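Local coordinates for outer membrane protein OMP121 (Bacteroides thetaiotaomicron, PDB 5FQ8) that probably imports nutrients across the outer membrane as a TonB-dependent transporter with a plugged transmembrane beta barrel, at residues Ser296-His301 / Ser309-Tyr314; Lys387-Tyr392 / Lys399-Met404; Asn458-Val463 / Gly479-Glu484. All coordinates share one frame; numbering follows the deposited sequence.

Interaction 1 of 3, residues Ser296-His301 / Ser309-Tyr314; sequences SARGSH and SSSLNY
Two groups meet at the hydroxyl of S296. S296 OG donates a hydrogen bond to N313 OD1 at 2.9 Å, reaching it from above the plane of the amide carbonyl. S296 OG also accepts a hydrogen bond from R298 NE at 3.2 Å. That bond is nearly straight (167°) and lies in the guanidinium plane. The hydroxyl gets there because OG is anti to the backbone N (chi1 176°). It thus ties N313 across the strands to R298 on its own strand. The far end of R298 forms a salt bridge with D137 of the plug. N313 ND2 also hydrogen-bonds to the backbone oxygen of Y385. An alanine at S296 would remove the OG that R298 NE and N313 OD1 share, and the guanidinium would probably be less firmly placed for D137.

Backbone hydrogen bonds join the strands in the pairs A297 with L312 and G299 with S310. In the second pair, S310 N reaches G299 O at 2.8 Å and G299 N reaches S310 O at 3.0 Å.

R298 CG rests on S311 OG at 3.2 Å, and S300 OG lies 3.4 Å from S309 CB. A297 and L312 are on the other face, where L312 packs on L312 of the second subunit. This is an antiparallel beta hairpin of a TonB-dependent receptor barrel, its serine-rich face linked to the plug through R298.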
loop_
_atom_site.group_PDB
_atom_site.type_symbol
_atom_site.label_atom_id
_atom_site.label_comp_id
_atom_site.label_asym_id
_atom_site.label_seq_id
_atom_site.Cartn_x
_atom_site.Cartn_y
_atom_site.Cartn_z
ATOM N N SER B 296 20.888 15.658 -24.857
ATOM C CA SER B 296 20.113 16.384 -25.854
ATOM C C SER B 296 20.706 16.187 -27.239
ATOM O O SER B 296 21.899 15.939 -27.391
ATOM C CB SER B 296 20.049 17.870 -25.538
ATOM O OG SER B 296 19.376 18.566 -26.569
ATOM N N ALA B 297 19.852 16.290 -28.245
ATOM C CA ALA B 297 20.266 16.153 -29.629
ATOM C C ALA B 297 19.317 16.995 -30.450
ATOM O O ALA B 297 18.114 16.760 -30.421
ATOM C CB ALA B 297 20.240 14.702 -30.079
ATOM N N ARG B 298 19.843 17.986 -31.147
ATOM C CA ARG B 298 19.027 18.943 -31.864
ATOM C C ARG B 298 19.586 19.107 -33.259
ATOM O O ARG B 298 20.791 19.299 -33.430
ATOM C CB ARG B 298 18.994 20.283 -31.139
ATOM C CG ARG B 298 18.208 20.254 -29.881
ATOM C CD ARG B 298 18.357 21.501 -29.094
ATOM N NE ARG B 298 19.371 21.355 -28.065
ATOM C CZ ARG B 298 20.347 22.221 -27.871
ATOM N NH1 ARG B 298 20.435 23.284 -28.646
ATOM N NH2 ARG B 298 21.230 22.024 -26.911
ATOM N N GLY B 299 18.716 19.039 -34.246
ATOM C CA GLY B 299 19.136 19.172 -35.620
ATOM C C GLY B 299 18.091 19.874 -36.449
ATOM O O GLY B 299 16.908 19.898 -36.115
ATOM N N SER B 300 18.559 20.432 -37.558
ATOM C CA SER B 300 17.741 21.103 -38.550
ATOM C C SER B 300 18.381 20.864 -39.907
ATOM O O SER B 300 19.605 20.857 -40.022
ATOM C CB SER B 300 17.641 22.591 -38.232
ATOM O OG SER B 300 16.619 23.206 -38.979
ATOM N N HIS B 301 17.563 20.620 -40.921
ATOM C CA HIS B 301 18.047 20.415 -42.277
ATOM C C HIS B 301 17.112 21.141 -43.218
ATOM O O HIS B 301 15.894 21.044 -43.074
ATOM C CB HIS B 301 18.121 18.931 -42.643
ATOM C CG HIS B 301 18.792 18.655 -43.955
ATOM N ND1 HIS B 301 20.106 18.246 -44.047
ATOM C CD2 HIS B 301 18.329 18.715 -45.226
ATOM C CE1 HIS B 301 20.423 18.070 -45.316
ATOM N NE2 HIS B 301 19.364 18.346 -46.054
ATOM N N SER B 309 13.133 20.289 -38.607
ATOM C CA SER B 309 14.051 20.263 -37.488
ATOM C C SER B 309 13.442 19.442 -36.367
ATOM O O SER B 309 12.242 19.164 -36.354
ATOM C CB SER B 309 14.354 21.662 -37.000
ATOM O OG SER B 309 13.149 22.328 -36.690
ATOM N N SER B 310 14.283 19.059 -35.417
ATOM C CA SER B 310 13.803 18.206 -34.350
ATOM C C SER B 310 14.734 18.280 -33.157
ATOM O O SER B 310 15.952 18.322 -33.315
ATOM C CB SER B 310 13.683 16.768 -34.819
ATOM O OG SER B 310 13.580 15.934 -33.692
ATOM N N SER B 311 14.145 18.274 -31.971
ATOM C CA SER B 311 14.866 18.344 -30.709
ATOM C C SER B 311 14.336 17.244 -29.812
ATOM O O SER B 311 13.122 17.085 -29.706
ATOM C CB SER B 311 14.668 19.719 -30.057
ATOM O OG SER B 311 15.234 19.784 -28.764
ATOM N N LEU B 312 15.227 16.478 -29.184
ATOM C CA LEU B 312 14.826 15.407 -28.272
ATOM C C LEU B 312 15.752 15.374 -27.068
ATOM O O LEU B 312 16.969 15.294 -27.222
ATOM C CB LEU B 312 14.835 14.042 -28.960
ATOM C CG LEU B 312 14.020 13.865 -30.232
ATOM C CD1 LEU B 312 14.299 12.530 -30.813
ATOM C CD2 LEU B 312 12.569 13.989 -29.945
ATOM N N ASN B 313 15.175 15.385 -25.877
ATOM C CA ASN B 313 15.924 15.542 -24.643
ATOM C C ASN B 313 15.467 14.514 -23.624
ATOM O O ASN B 313 14.277 14.240 -23.516
ATOM C CB ASN B 313 15.729 16.944 -24.072
ATOM C CG ASN B 313 15.803 18.018 -25.128
ATOM O OD1 ASN B 313 16.816 18.671 -25.274
ATOM N ND2 ASN B 313 14.730 18.204 -25.869
ATOM N N TYR B 314 16.413 13.960 -22.876
ATOM C CA TYR B 314 16.141 13.045 -21.781
ATOM C C TYR B 314 16.751 13.631 -20.525
ATOM O O TYR B 314 17.847 14.191 -20.568
ATOM C CB TYR B 314 16.710 11.655 -22.070
ATOM C CG TYR B 314 16.858 10.714 -20.894
ATOM C CD1 TYR B 314 15.841 9.858 -20.538
ATOM C CD2 TYR B 314 18.036 10.647 -20.175
ATOM C CE1 TYR B 314 15.979 8.987 -19.479
ATOM C CE2 TYR B 314 18.182 9.769 -19.118
ATOM C CZ TYR B 314 17.150 8.945 -18.779
ATOM O OH TYR B 314 17.279 8.080 -17.732
#

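Interaction 2 of 3, residues Lys387-Tyr392 / Lys399-Met404; sequences KFQLDY and KFTYRM. With KR0 (3-decanoyloxypropyl decanoate), chain K; C8E ((hydroxyethyloxy)tri(ethyloxy)octane), chain U.
Strands 376-394 and 398-417 form an antiparallel beta hairpin of the barrel wall. Backbone hydrogen bonds pair F388 with M404, L390 with Y402 and Y392 with F400, for example L390 N to Y402 O at 2.8 Å.

The polar side chains of Q389, D391, T401 and R403 share one face. Q389 OE1 accepts hydrogen bonds from two cationic groups: K387 NZ at 2.7 Å, from above the amide plane, and R403 NE at 3.1 Å, in whose guanidinium plane it lies. The shared oxygen probably eases their mutual repulsion. K387 NZ also bonds to D105 O. Q389 NE2 donates to the syn lone pair of D391 OD2 at 2.6 Å. D391 OD1 uses its anti lone pair for T401 OG1, so both carboxylate oxygens are held.

The opposite face is largely aromatic and apolar. F388 and Y402 cross at about a right angle, with Y402 CD2 at the F388 ring edge. F388 also packs on F261 and F295 of the second subunit. M404 touches both bound groups, SD 3.7 Å from KR0 C9 and CE next to C8E O12. One face of the Y402 ring carries KR0 C21, 3.5 Å above the plane and offset toward the rim.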
loop_
_atom_site.group_PDB
_atom_site.type_symbol
_atom_site.label_atom_id
_atom_site.label_comp_id
_atom_site.label_asym_id
_atom_site.label_seq_id
_atom_site.Cartn_x
_atom_site.Cartn_y
_atom_site.Cartn_z
ATOM N N LYS B 387 10.524 18.126 -29.618
ATOM C CA LYS B 387 9.621 18.732 -30.584
ATOM C C LYS B 387 10.006 18.332 -31.996
ATOM O O LYS B 387 11.109 17.859 -32.247
ATOM C CB LYS B 387 9.612 20.251 -30.455
ATOM C CG LYS B 387 10.760 20.931 -31.124
ATOM C CD LYS B 387 10.294 22.204 -31.778
ATOM C CE LYS B 387 11.334 22.760 -32.726
ATOM N NZ LYS B 387 10.972 24.109 -33.231
ATOM N N PHE B 388 9.052 18.506 -32.904
ATOM C CA PHE B 388 9.252 18.391 -34.339
ATOM C C PHE B 388 8.635 19.611 -34.991
ATOM O O PHE B 388 7.493 19.964 -34.703
ATOM C CB PHE B 388 8.627 17.122 -34.923
ATOM C CG PHE B 388 8.618 17.088 -36.437
ATOM C CD1 PHE B 388 9.717 16.632 -37.134
ATOM C CD2 PHE B 388 7.515 17.508 -37.154
ATOM C CE1 PHE B 388 9.722 16.596 -38.503
ATOM C CE2 PHE B 388 7.521 17.485 -38.532
ATOM C CZ PHE B 388 8.624 17.024 -39.206
ATOM N N GLN B 389 9.374 20.246 -35.879
ATOM C CA GLN B 389 8.867 21.408 -36.580
ATOM C C GLN B 389 9.110 21.237 -38.062
ATOM O O GLN B 389 10.194 20.817 -38.467
ATOM C CB GLN B 389 9.524 22.686 -36.085
ATOM C CG GLN B 389 8.865 23.908 -36.615
ATOM C CD GLN B 389 9.433 25.145 -36.010
ATOM O OE1 GLN B 389 9.213 25.433 -34.838
ATOM N NE2 GLN B 389 10.195 25.884 -36.797
ATOM N N LEU B 390 8.098 21.560 -38.856
ATOM C CA LEU B 390 8.154 21.535 -40.312
ATOM C C LEU B 390 7.837 22.937 -40.797
ATOM O O LEU B 390 6.707 23.403 -40.642
ATOM C CB LEU B 390 7.156 20.536 -40.887
ATOM C CG LEU B 390 7.146 20.387 -42.393
ATOM C CD1 LEU B 390 8.492 19.886 -42.764
ATOM C CD2 LEU B 390 6.094 19.411 -42.823
ATOM N N ASP B 391 8.830 23.607 -41.370
ATOM C CA ASP B 391 8.640 24.917 -41.971
ATOM C C ASP B 391 8.635 24.778 -43.482
ATOM O O ASP B 391 9.459 24.060 -44.041
ATOM C CB ASP B 391 9.751 25.877 -41.560
ATOM C CG ASP B 391 9.651 26.296 -40.128
ATOM O OD1 ASP B 391 8.736 27.074 -39.798
ATOM O OD2 ASP B 391 10.506 25.858 -39.339
ATOM N N TYR B 392 7.715 25.467 -44.142
ATOM C CA TYR B 392 7.665 25.431 -45.599
ATOM C C TYR B 392 7.243 26.794 -46.119
ATOM O O TYR B 392 6.104 27.212 -45.911
ATOM C CB TYR B 392 6.714 24.351 -46.087
ATOM C CG TYR B 392 6.688 24.202 -47.579
ATOM C CD1 TYR B 392 7.725 23.573 -48.243
ATOM C CD2 TYR B 392 5.625 24.686 -48.328
ATOM C CE1 TYR B 392 7.712 23.438 -49.604
ATOM C CE2 TYR B 392 5.598 24.548 -49.692
ATOM C CZ TYR B 392 6.647 23.925 -50.321
ATOM O OH TYR B 392 6.655 23.777 -51.681
ATOM N N LYS B 399 4.603 31.263 -45.243
ATOM C CA LYS B 399 5.400 30.233 -44.588
ATOM C C LYS B 399 4.452 29.380 -43.763
ATOM O O LYS B 399 3.742 29.909 -42.908
ATOM C CB LYS B 399 6.484 30.862 -43.705
ATOM C CG LYS B 399 7.351 29.871 -42.940
ATOM C CD LYS B 399 7.957 30.482 -41.677
ATOM C CE LYS B 399 9.246 31.218 -41.954
ATOM N NZ LYS B 399 9.896 31.658 -40.697
ATOM N N PHE B 400 4.411 28.077 -44.035
ATOM C CA PHE B 400 3.642 27.151 -43.219
ATOM C C PHE B 400 4.527 26.558 -42.135
ATOM O O PHE B 400 5.677 26.202 -42.387
ATOM C CB PHE B 400 3.047 26.027 -44.069
ATOM C CG PHE B 400 2.410 24.943 -43.261
ATOM C CD1 PHE B 400 3.158 23.913 -42.741
ATOM C CD2 PHE B 400 1.058 24.961 -43.012
ATOM C CE1 PHE B 400 2.577 22.934 -41.988
ATOM C CE2 PHE B 400 0.470 23.974 -42.261
ATOM C CZ PHE B 400 1.229 22.962 -41.750
ATOM N N THR B 401 3.977 26.423 -40.934
ATOM C CA THR B 401 4.724 25.844 -39.831
ATOM C C THR B 401 3.851 24.873 -39.059
ATOM O O THR B 401 2.773 25.240 -38.592
ATOM C CB THR B 401 5.255 26.929 -38.905
ATOM O OG1 THR B 401 6.322 27.616 -39.558
ATOM C CG2 THR B 401 5.778 26.316 -37.642
ATOM N N TYR B 402 4.312 23.634 -38.942
ATOM C CA TYR B 402 3.736 22.662 -38.033
ATOM C C TYR B 402 4.752 22.366 -36.948
ATOM O O TYR B 402 5.901 22.035 -37.242
ATOM C CB TYR B 402 3.343 21.369 -38.752
ATOM C CG TYR B 402 2.942 20.265 -37.791
ATOM C CD1 TYR B 402 1.840 20.406 -36.962
ATOM C CD2 TYR B 402 3.672 19.090 -37.707
ATOM C CE1 TYR B 402 1.481 19.417 -36.084
ATOM C CE2 TYR B 402 3.316 18.102 -36.833
ATOM C CZ TYR B 402 2.220 18.269 -36.029
ATOM O OH TYR B 402 1.861 17.278 -35.157
ATOM N N ARG B 403 4.332 22.492 -35.703
ATOM C CA ARG B 403 5.195 22.208 -34.571
ATOM C C ARG B 403 4.422 21.376 -33.567
ATOM O O ARG B 403 3.256 21.653 -33.296
ATOM C CB ARG B 403 5.680 23.488 -33.932
ATOM C CG ARG B 403 6.387 23.294 -32.629
ATOM C CD ARG B 403 6.413 24.605 -31.880
ATOM N NE ARG B 403 6.861 25.669 -32.762
ATOM C CZ ARG B 403 6.463 26.929 -32.676
ATOM N NH1 ARG B 403 5.595 27.284 -31.744
ATOM N NH2 ARG B 403 6.931 27.823 -33.535
ATOM N N MET B 404 5.070 20.352 -33.031
ATOM C CA MET B 404 4.439 19.401 -32.132
ATOM C C MET B 404 5.391 19.118 -30.992
ATOM O O MET B 404 6.566 18.845 -31.223
ATOM C CB MET B 404 4.082 18.095 -32.850
ATOM C CG MET B 404 3.743 16.931 -31.917
ATOM S SD MET B 404 2.995 15.513 -32.739
ATOM C CE MET B 404 2.864 14.387 -31.377
HETATM C C1 KR0 K . -5.770 17.675 -29.377
HETATM O O1 KR0 K . -5.463 18.226 -30.656
HETATM C C2 KR0 K . -4.505 17.780 -28.552
HETATM C C3 KR0 K . -3.887 16.418 -28.332
HETATM C C4 KR0 K . -2.297 12.390 -32.681
HETATM O O4 KR0 K . -3.269 15.905 -29.507
HETATM C C5 KR0 K . -2.878 14.505 -29.490
HETATM C C6 KR0 K . -1.448 13.448 -33.395
HETATM C C7 KR0 K . -5.351 17.373 -31.829
HETATM C C8 KR0 K . -0.390 12.875 -34.339
HETATM O O8 KR0 K . -3.129 13.865 -28.495
HETATM C C9 KR0 K . 0.509 13.968 -34.928
HETATM O O9 KR0 K . -6.186 16.515 -32.029
HETATM C C10 KR0 K . -2.168 13.835 -30.639
HETATM C C11 KR0 K . -3.087 12.975 -31.504
HETATM C C12 KR0 K . -4.215 17.535 -32.804
HETATM C C13 KR0 K . -4.766 17.468 -34.223
HETATM C C14 KR0 K . 1.300 13.493 -36.153
HETATM C C15 KR0 K . 2.452 14.426 -36.517
HETATM C C16 KR0 K . 3.373 13.842 -37.563
HETATM C C17 KR0 K . -3.821 18.111 -35.231
HETATM C C18 KR0 K . -2.957 17.105 -35.979
HETATM C C19 KR0 K . -1.940 17.848 -36.842
HETATM C C20 KR0 K . -1.249 16.969 -37.881
HETATM C C21 KR0 K . -0.203 17.774 -38.657
HETATM C C22 KR0 K . 0.193 17.095 -39.969
HETATM C C23 KR0 K . 1.420 17.698 -40.622
HETATM C C8 C8E U . 0.034 10.127 -28.924
HETATM O O9 C8E U . 1.405 10.427 -28.800
HETATM C C10 C8E U . 1.910 10.836 -30.046
HETATM C C11 C8E U . 3.362 10.411 -30.245
HETATM O O12 C8E U . 3.964 11.390 -31.065
HETATM C C13 C8E U . 5.319 11.161 -31.363
HETATM C C14 C8E U . 5.899 12.447 -31.947
HETATM O O15 C8E U . 6.027 13.436 -30.948
HETATM C C16 C8E U . 6.869 14.485 -31.357
#

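Interaction 3 of 3, residues Asn458-Val463 / Gly479-Glu484; sequences NQDIMV and GFNGNE. With KR0 (3-decanoyloxypropyl decanoate), chain K.
N458, N481 and N483 all hold CG anti to the backbone N (chi1 near -170°). This brings their three amides together on one face of the hairpin. N458 OD1 accepts hydrogen bonds from both partners. N483 ND2 reaches a lone pair of N458 OD1 at 3.2 Å. N481 ND2 comes from above the carbonyl plane, also at 3.2 Å from N458 OD1, and the bond is almost straight. The N458 amide is turned about 60° from each of the others.

N481 ND2 bonds in addition to Q459 O at 3.2 Å. Q459 O also takes G482 N at 2.9 Å, so it is gripped twice. N481 OD1 bonds to R545 and N483 OD1 to R485.

The other face carries the lipid-like KR0. I461 CD1 lies 3.8 Å from KR0 C19. G482 has no side chain, and a CB there would clash with KR0 O1. Beyond it, E484 CB touches KR0 C3 at 3.7 Å, while E484 OE2 makes a salt bridge with R522.

The hairpin lies between two further barrel strands. Strand 398-417 flanks 458-463, with Y402 and M404 against Q459. Strand 513-534 flanks 479-484, where G479 bonds to F527 through the backbone.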
loop_
_atom_site.group_PDB
_atom_site.type_symbol
_atom_site.label_atom_id
_atom_site.label_comp_id
_atom_site.label_asym_id
_atom_site.label_seq_id
_atom_site.Cartn_x
_atom_site.Cartn_y
_atom_site.Cartn_z
ATOM N N ASN B 458 1.402 19.144 -27.182
ATOM C CA ASN B 458 1.042 20.433 -27.732
ATOM C C ASN B 458 1.243 20.408 -29.230
ATOM O O ASN B 458 2.273 19.940 -29.711
ATOM C CB ASN B 458 1.867 21.539 -27.091
ATOM C CG ASN B 458 1.307 22.894 -27.368
ATOM O OD1 ASN B 458 0.268 23.263 -26.833
ATOM N ND2 ASN B 458 1.986 23.652 -28.219
ATOM N N GLN B 459 0.261 20.897 -29.965
ATOM C CA GLN B 459 0.350 20.918 -31.414
ATOM C C GLN B 459 -0.067 22.280 -31.921
ATOM O O GLN B 459 -1.107 22.805 -31.516
ATOM C CB GLN B 459 -0.500 19.819 -32.031
ATOM C CG GLN B 459 0.028 18.458 -31.675
ATOM C CD GLN B 459 -0.403 17.402 -32.631
ATOM O OE1 GLN B 459 -1.242 17.645 -33.487
ATOM N NE2 GLN B 459 0.173 16.213 -32.506
ATOM N N ASP B 460 0.756 22.853 -32.790
ATOM C CA ASP B 460 0.468 24.131 -33.406
ATOM C C ASP B 460 0.548 23.992 -34.912
ATOM O O ASP B 460 1.497 23.407 -35.440
ATOM C CB ASP B 460 1.430 25.201 -32.914
ATOM C CG ASP B 460 1.188 25.574 -31.481
ATOM O OD1 ASP B 460 0.324 26.444 -31.228
ATOM O OD2 ASP B 460 1.858 24.992 -30.610
ATOM N N ILE B 461 -0.468 24.499 -35.595
ATOM C CA ILE B 461 -0.468 24.647 -37.044
ATOM C C ILE B 461 -0.658 26.125 -37.325
ATOM O O ILE B 461 -1.586 26.740 -36.795
ATOM C CB ILE B 461 -1.570 23.806 -37.702
ATOM C CG1 ILE B 461 -1.426 22.356 -37.297
ATOM C CG2 ILE B 461 -1.486 23.876 -39.188
ATOM C CD1 ILE B 461 -2.561 21.511 -37.782
ATOM N N MET B 462 0.230 26.702 -38.129
ATOM C CA MET B 462 0.256 28.141 -38.336
ATOM C C MET B 462 0.479 28.469 -39.802
ATOM O O MET B 462 1.004 27.665 -40.570
ATOM C CB MET B 462 1.359 28.811 -37.518
ATOM C CG MET B 462 1.370 28.450 -36.067
ATOM S SD MET B 462 2.862 29.026 -35.304
ATOM C CE MET B 462 2.603 28.566 -33.624
ATOM N N VAL B 463 0.101 29.684 -40.174
ATOM C CA VAL B 463 0.456 30.238 -41.473
ATOM C C VAL B 463 0.855 31.693 -41.278
ATOM O O VAL B 463 0.113 32.479 -40.681
ATOM C CB VAL B 463 -0.690 30.108 -42.492
ATOM C CG1 VAL B 463 -1.959 30.681 -41.934
ATOM C CG2 VAL B 463 -0.325 30.799 -43.776
ATOM N N GLY B 479 -3.237 30.734 -36.731
ATOM C CA GLY B 479 -2.790 29.498 -36.126
ATOM C C GLY B 479 -3.896 28.709 -35.454
ATOM O O GLY B 479 -5.028 29.163 -35.306
ATOM N N PHE B 480 -3.530 27.503 -35.056
ATOM C CA PHE B 480 -4.371 26.598 -34.297
ATOM C C PHE B 480 -3.536 26.008 -33.177
ATOM O O PHE B 480 -2.361 25.696 -33.376
ATOM C CB PHE B 480 -4.926 25.485 -35.178
ATOM C CG PHE B 480 -5.452 24.306 -34.410
ATOM C CD1 PHE B 480 -4.627 23.250 -34.080
ATOM C CD2 PHE B 480 -6.775 24.250 -34.026
ATOM C CE1 PHE B 480 -5.102 22.186 -33.375
ATOM C CE2 PHE B 480 -7.255 23.175 -33.326
ATOM C CZ PHE B 480 -6.418 22.146 -33.003
ATOM N N ASN B 481 -4.137 25.842 -32.006
ATOM C CA ASN B 481 -3.450 25.216 -30.886
ATOM C C ASN B 481 -4.260 24.027 -30.388
ATOM O O ASN B 481 -5.491 24.055 -30.405
ATOM C CB ASN B 481 -3.214 26.214 -29.756
ATOM C CG ASN B 481 -2.321 25.656 -28.678
ATOM O OD1 ASN B 481 -2.472 25.965 -27.501
ATOM N ND2 ASN B 481 -1.395 24.812 -29.074
ATOM N N GLY B 482 -3.563 22.980 -29.961
ATOM C CA GLY B 482 -4.211 21.847 -29.343
ATOM C C GLY B 482 -3.382 21.316 -28.200
ATOM O O GLY B 482 -2.218 20.959 -28.387
ATOM N N ASN B 483 -3.962 21.263 -27.013
ATOM C CA ASN B 483 -3.225 20.931 -25.806
ATOM C C ASN B 483 -3.880 19.753 -25.092
ATOM O O ASN B 483 -5.106 19.633 -25.073
ATOM C CB ASN B 483 -3.158 22.140 -24.890
ATOM C CG ASN B 483 -2.153 21.973 -23.791
ATOM O OD1 ASN B 483 -2.499 21.893 -22.613
ATOM N ND2 ASN B 483 -0.891 21.906 -24.168
ATOM N N GLU B 484 -3.061 18.892 -24.498
ATOM C CA GLU B 484 -3.551 17.746 -23.750
ATOM C C GLU B 484 -2.577 17.482 -22.617
ATOM O O GLU B 484 -1.426 17.141 -22.865
ATOM C CB GLU B 484 -3.686 16.525 -24.648
ATOM C CG GLU B 484 -4.448 15.379 -24.009
ATOM C CD GLU B 484 -4.292 14.074 -24.741
ATOM O OE1 GLU B 484 -3.265 13.394 -24.545
ATOM O OE2 GLU B 484 -5.198 13.726 -25.520
HETATM C C1 KR0 K . -5.770 17.675 -29.377
HETATM O O1 KR0 K . -5.463 18.226 -30.656
HETATM C C2 KR0 K . -4.505 17.780 -28.552
HETATM C C3 KR0 K . -3.887 16.418 -28.332
HETATM C C4 KR0 K . -2.297 12.390 -32.681
HETATM O O4 KR0 K . -3.269 15.905 -29.507
HETATM C C5 KR0 K . -2.878 14.505 -29.490
HETATM C C6 KR0 K . -1.448 13.448 -33.395
HETATM C C7 KR0 K . -5.351 17.373 -31.829
HETATM C C8 KR0 K . -0.390 12.875 -34.339
HETATM O O8 KR0 K . -3.129 13.865 -28.495
HETATM C C9 KR0 K . 0.509 13.968 -34.928
HETATM O O9 KR0 K . -6.186 16.515 -32.029
HETATM C C10 KR0 K . -2.168 13.835 -30.639
HETATM C C11 KR0 K . -3.087 12.975 -31.504
HETATM C C12 KR0 K . -4.215 17.535 -32.804
HETATM C C13 KR0 K . -4.766 17.468 -34.223
HETATM C C14 KR0 K . 1.300 13.493 -36.153
HETATM C C15 KR0 K . 2.452 14.426 -36.517
HETATM C C16 KR0 K . 3.373 13.842 -37.563
HETATM C C17 KR0 K . -3.821 18.111 -35.231
HETATM C C18 KR0 K . -2.957 17.105 -35.979
HETATM C C19 KR0 K . -1.940 17.848 -36.842
HETATM C C20 KR0 K . -1.249 16.969 -37.881
HETATM C C21 KR0 K . -0.203 17.774 -38.657
HETATM C C22 KR0 K . 0.193 17.095 -39.969
HETATM C C23 KR0 K . 1.420 17.698 -40.622
#

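How the interactions relate
All three contacts pair the strands of antiparallel hairpins in one run of barrel wall. Interactions 1 and 2 are joined by backbone hydrogen bonds between strands 306-320 and 376-394, as S311 O to K387 N. Interactions 2 and 3 meet likewise through 398-417 and 446-469, as R403 O to D460 N. Interactions 1 and 3 do not touch. They are mostly buried, interaction 2 only partly. Each has a polar face: serines with an arginine, a lysine-glutamine-aspartate network joined by an arginine and a threonine, or asparagines. In interactions 1 and 2 this face reaches the plug, at D137 and D105. On the other faces, interactions 1 and 2 meet the second subunit, while 2 and 3 share KR0.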